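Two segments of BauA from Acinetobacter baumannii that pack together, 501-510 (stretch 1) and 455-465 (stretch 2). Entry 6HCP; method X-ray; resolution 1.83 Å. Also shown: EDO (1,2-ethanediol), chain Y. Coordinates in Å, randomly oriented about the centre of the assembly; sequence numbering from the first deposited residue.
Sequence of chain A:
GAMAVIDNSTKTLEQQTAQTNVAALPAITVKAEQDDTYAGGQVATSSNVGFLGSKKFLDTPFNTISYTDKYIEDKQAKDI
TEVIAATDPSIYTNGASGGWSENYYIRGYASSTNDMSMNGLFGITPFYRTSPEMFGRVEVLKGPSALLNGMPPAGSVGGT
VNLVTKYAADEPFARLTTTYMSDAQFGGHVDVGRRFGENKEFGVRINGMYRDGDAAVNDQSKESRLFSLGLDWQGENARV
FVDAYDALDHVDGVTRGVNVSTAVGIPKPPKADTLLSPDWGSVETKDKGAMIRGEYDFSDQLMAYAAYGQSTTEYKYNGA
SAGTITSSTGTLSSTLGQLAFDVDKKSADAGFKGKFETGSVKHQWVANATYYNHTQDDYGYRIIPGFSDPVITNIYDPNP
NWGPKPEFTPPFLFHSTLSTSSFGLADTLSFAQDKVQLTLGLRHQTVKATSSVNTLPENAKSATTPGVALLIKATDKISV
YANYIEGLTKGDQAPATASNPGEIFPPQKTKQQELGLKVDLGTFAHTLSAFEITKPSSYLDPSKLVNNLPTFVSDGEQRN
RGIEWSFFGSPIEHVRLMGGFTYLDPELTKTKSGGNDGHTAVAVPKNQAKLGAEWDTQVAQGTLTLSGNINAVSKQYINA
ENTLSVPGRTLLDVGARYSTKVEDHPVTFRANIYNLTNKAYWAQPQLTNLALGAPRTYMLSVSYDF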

# COMPACT_ATOMS: atom_id res chain seq x y z
N PRO A 501 -9.97 49.84 32.90
CA PRO A 501 -10.50 49.71 31.54
C PRO A 501 -9.66 50.48 30.52
O PRO A 501 -9.26 51.60 30.76
CB PRO A 501 -11.91 50.33 31.64
CG PRO A 501 -11.79 51.33 32.76
CD PRO A 501 -10.83 50.69 33.74
N GLY A 502 -9.35 49.83 29.39
CA GLY A 502 -8.70 50.46 28.27
C GLY A 502 -7.19 50.58 28.45
O GLY A 502 -6.52 51.03 27.55
N GLU A 503 -6.64 50.10 29.57
CA GLU A 503 -5.18 50.10 29.74
C GLU A 503 -4.55 49.22 28.66
O GLU A 503 -4.98 48.07 28.46
CB GLU A 503 -4.77 49.61 31.13
CG GLU A 503 -3.25 49.58 31.31
CD GLU A 503 -2.74 49.20 32.68
OE1 GLU A 503 -3.56 48.90 33.58
OE2 GLU A 503 -1.52 49.28 32.87
N ILE A 504 -3.56 49.76 27.95
CA ILE A 504 -2.78 48.99 26.96
C ILE A 504 -1.42 48.64 27.57
O ILE A 504 -0.64 49.53 27.87
CB ILE A 504 -2.60 49.78 25.66
CG1 ILE A 504 -3.95 50.23 25.08
CG2 ILE A 504 -1.78 48.97 24.64
CD1 ILE A 504 -3.84 51.27 23.99
N PHE A 505 -1.15 47.35 27.73
CA PHE A 505 0.12 46.90 28.24
C PHE A 505 1.22 47.18 27.22
O PHE A 505 0.96 47.30 26.02
CB PHE A 505 0.12 45.42 28.63
CG PHE A 505 -0.70 45.08 29.84
CD1 PHE A 505 -0.86 46.00 30.87
CD2 PHE A 505 -1.38 43.88 29.92
CE1 PHE A 505 -1.68 45.70 31.95
CE2 PHE A 505 -2.12 43.55 31.04
CZ PHE A 505 -2.27 44.47 32.06
N PRO A 506 2.46 47.45 27.69
CA PRO A 506 3.60 47.60 26.79
C PRO A 506 3.90 46.26 26.14
O PRO A 506 3.46 45.23 26.64
CB PRO A 506 4.73 48.03 27.74
CG PRO A 506 4.37 47.36 29.04
CD PRO A 506 2.86 47.44 29.11
N PRO A 507 4.81 46.23 25.14
CA PRO A 507 5.26 44.96 24.57
C PRO A 507 5.71 44.03 25.69
O PRO A 507 6.41 44.45 26.63
CB PRO A 507 6.40 45.39 23.64
CG PRO A 507 5.98 46.79 23.20
CD PRO A 507 5.38 47.39 24.45
N GLN A 508 5.24 42.78 25.62
CA GLN A 508 5.42 41.78 26.64
C GLN A 508 6.66 40.93 26.33
O GLN A 508 6.87 40.49 25.19
CB GLN A 508 4.16 40.91 26.68
CG GLN A 508 2.91 41.69 27.07
CD GLN A 508 2.98 42.06 28.53
OE1 GLN A 508 2.82 41.21 29.40
NE2 GLN A 508 3.13 43.35 28.80
N LYS A 509 7.48 40.70 27.36
CA LYS A 509 8.79 40.07 27.19
C LYS A 509 8.72 38.56 27.45
O LYS A 509 8.66 38.11 28.61
CB LYS A 509 9.84 40.71 28.09
CG LYS A 509 10.16 42.15 27.76
CD LYS A 509 11.02 42.84 28.80
CE LYS A 509 11.45 44.21 28.32
NZ LYS A 509 12.35 44.89 29.30
N THR A 510 8.90 37.80 26.37
CA THR A 510 9.30 36.41 26.45
C THR A 510 10.81 36.39 26.74
O THR A 510 11.54 37.20 26.17
CB THR A 510 8.95 35.70 25.13
OG1 THR A 510 7.53 35.63 25.00
CG2 THR A 510 9.56 34.32 25.04
C1 EDO Y . -3.25 54.88 28.26
O1 EDO Y . -2.02 55.36 27.75
C2 EDO Y . -3.46 53.55 27.58
O2 EDO Y . -2.82 52.51 28.41
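Stretch 2 455-465: TLPENAKSATT

Stretch 2 runs alongside stretch 1 in nearly the same direction, with the end-to-end directions of the touching parts 22° apart. From L456 on, stretch 2 is extended: loop as far as A460, strand from K461. Stretch 1 is loop or turn as far as P507 and strand from Q508. The contact buries 553 Å² in all.

G502 lies opposite L456, with their CA atoms 5.5 Å apart. Its phi of 81° suits glycine, and a CB here would come tightly against P457 CD. G502 CA is 4.3 Å from both L456 CD1 and P457 CD.

I504 points toward stretch 2 and is the most covered residue of stretch 1. I504 CD1 rests on backbone, 3.5 Å from P457 O and 3.7 Å from N459 N. I504 CG2 lies 3.9 Å from K461 CG. The ethanediol, probably from the crystallisation liquor, links the two residues: I504 N donates to EDO O2 at 2.9 Å, and K461 NZ to EDO O1 at 2.9 Å. Water 1 makes a second link. It donates to I504 O at 2.8 Å and accepts a weak bond from K461 NZ at 3.5 Å.

The CA-to-CB bond of F505 points away, but F505 O is 3.9 Å from K461 CG. P506 CB lies 3.6 Å from S462 O. P507 packs its ring on the strand: P507 CD is 3.6 Å from S462 C, and P507 CB meets A463 CB at 3.9 Å, an apolar contact.

Q508 points away; Q508 NE2 bonds P506 O at 2.9 Å, within stretch 1. K509 points toward stretch 2 with an extended chain beyond CB. K509 NZ donates to T464 O at 2.8 Å, the one direct hydrogen bond between the stretches. Water 2 accepts from K509 NZ at 3.2 Å and from T464 N at 2.9 Å.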

# COMPACT_ATOMS: atom_id res chain seq x y z
N THR A 455 -13.69 51.59 20.50
CA THR A 455 -14.02 52.86 21.17
C THR A 455 -13.00 53.16 22.28
O THR A 455 -12.90 54.30 22.73
CB THR A 455 -15.46 52.85 21.71
OG1 THR A 455 -15.62 51.63 22.45
CG2 THR A 455 -16.49 52.93 20.60
N LEU A 456 -12.21 52.16 22.66
CA LEU A 456 -11.21 52.33 23.72
C LEU A 456 -10.01 53.11 23.17
O LEU A 456 -9.84 53.25 21.96
CB LEU A 456 -10.79 50.95 24.26
CG LEU A 456 -11.89 50.13 24.95
CD1 LEU A 456 -11.37 48.76 25.35
CD2 LEU A 456 -12.44 50.85 26.16
N PRO A 457 -9.20 53.73 24.05
CA PRO A 457 -8.09 54.57 23.60
C PRO A 457 -7.09 53.77 22.74
O PRO A 457 -6.96 52.54 22.89
CB PRO A 457 -7.43 55.04 24.91
CG PRO A 457 -8.51 54.88 25.97
CD PRO A 457 -9.31 53.66 25.52
N GLU A 458 -6.44 54.47 21.82
CA GLU A 458 -5.37 53.88 21.01
C GLU A 458 -4.09 54.70 21.18
O GLU A 458 -4.08 55.90 20.84
CB GLU A 458 -5.80 53.82 19.54
CG GLU A 458 -6.98 52.89 19.33
CD GLU A 458 -7.66 53.04 17.98
OE1 GLU A 458 -7.50 54.09 17.34
OE2 GLU A 458 -8.26 52.07 17.54
N ASN A 459 -3.06 54.08 21.73
CA ASN A 459 -1.80 54.78 22.06
C ASN A 459 -0.63 53.85 21.75
O ASN A 459 -0.70 52.64 22.06
CB ASN A 459 -1.76 55.20 23.53
CG ASN A 459 -2.84 56.20 23.89
OD1 ASN A 459 -3.74 55.93 24.69
ND2 ASN A 459 -2.74 57.37 23.29
N ALA A 460 0.48 54.44 21.31
CA ALA A 460 1.77 53.72 21.13
C ALA A 460 2.33 53.33 22.49
O ALA A 460 2.13 54.03 23.48
CB ALA A 460 2.76 54.58 20.38
N LYS A 461 3.00 52.18 22.53
CA LYS A 461 3.69 51.71 23.72
C LYS A 461 5.08 51.22 23.29
O LYS A 461 5.29 50.87 22.13
CB LYS A 461 2.91 50.60 24.42
CG LYS A 461 1.55 51.00 24.97
CD LYS A 461 1.61 52.03 26.10
CE LYS A 461 0.24 52.62 26.38
NZ LYS A 461 0.28 53.60 27.48
N SER A 462 6.00 51.14 24.25
CA SER A 462 7.40 50.86 23.94
C SER A 462 7.94 49.89 24.99
O SER A 462 7.46 49.84 26.14
CB SER A 462 8.25 52.13 23.92
OG SER A 462 7.80 53.00 22.89
N ALA A 463 9.05 49.25 24.62
CA ALA A 463 9.85 48.49 25.54
C ALA A 463 11.30 48.48 25.06
O ALA A 463 11.57 48.62 23.87
CB ALA A 463 9.31 47.09 25.66
N THR A 464 12.19 48.16 26.00
CA THR A 464 13.62 48.04 25.72
C THR A 464 14.06 46.63 26.08
O THR A 464 13.75 46.16 27.17
CB THR A 464 14.44 49.07 26.51
OG1 THR A 464 13.90 50.36 26.25
CG2 THR A 464 15.90 49.06 26.12
N THR A 465 14.72 45.96 25.11
CA THR A 465 15.05 44.56 25.21
C THR A 465 16.56 44.39 25.07
O THR A 465 17.14 44.74 24.06
CB THR A 465 14.24 43.74 24.19
OG1 THR A 465 14.49 42.38 24.48
CG2 THR A 465 14.56 44.05 22.74
O HOH W 1 1.30 50.84 29.33
O HOH W 2 11.19 47.76 28.70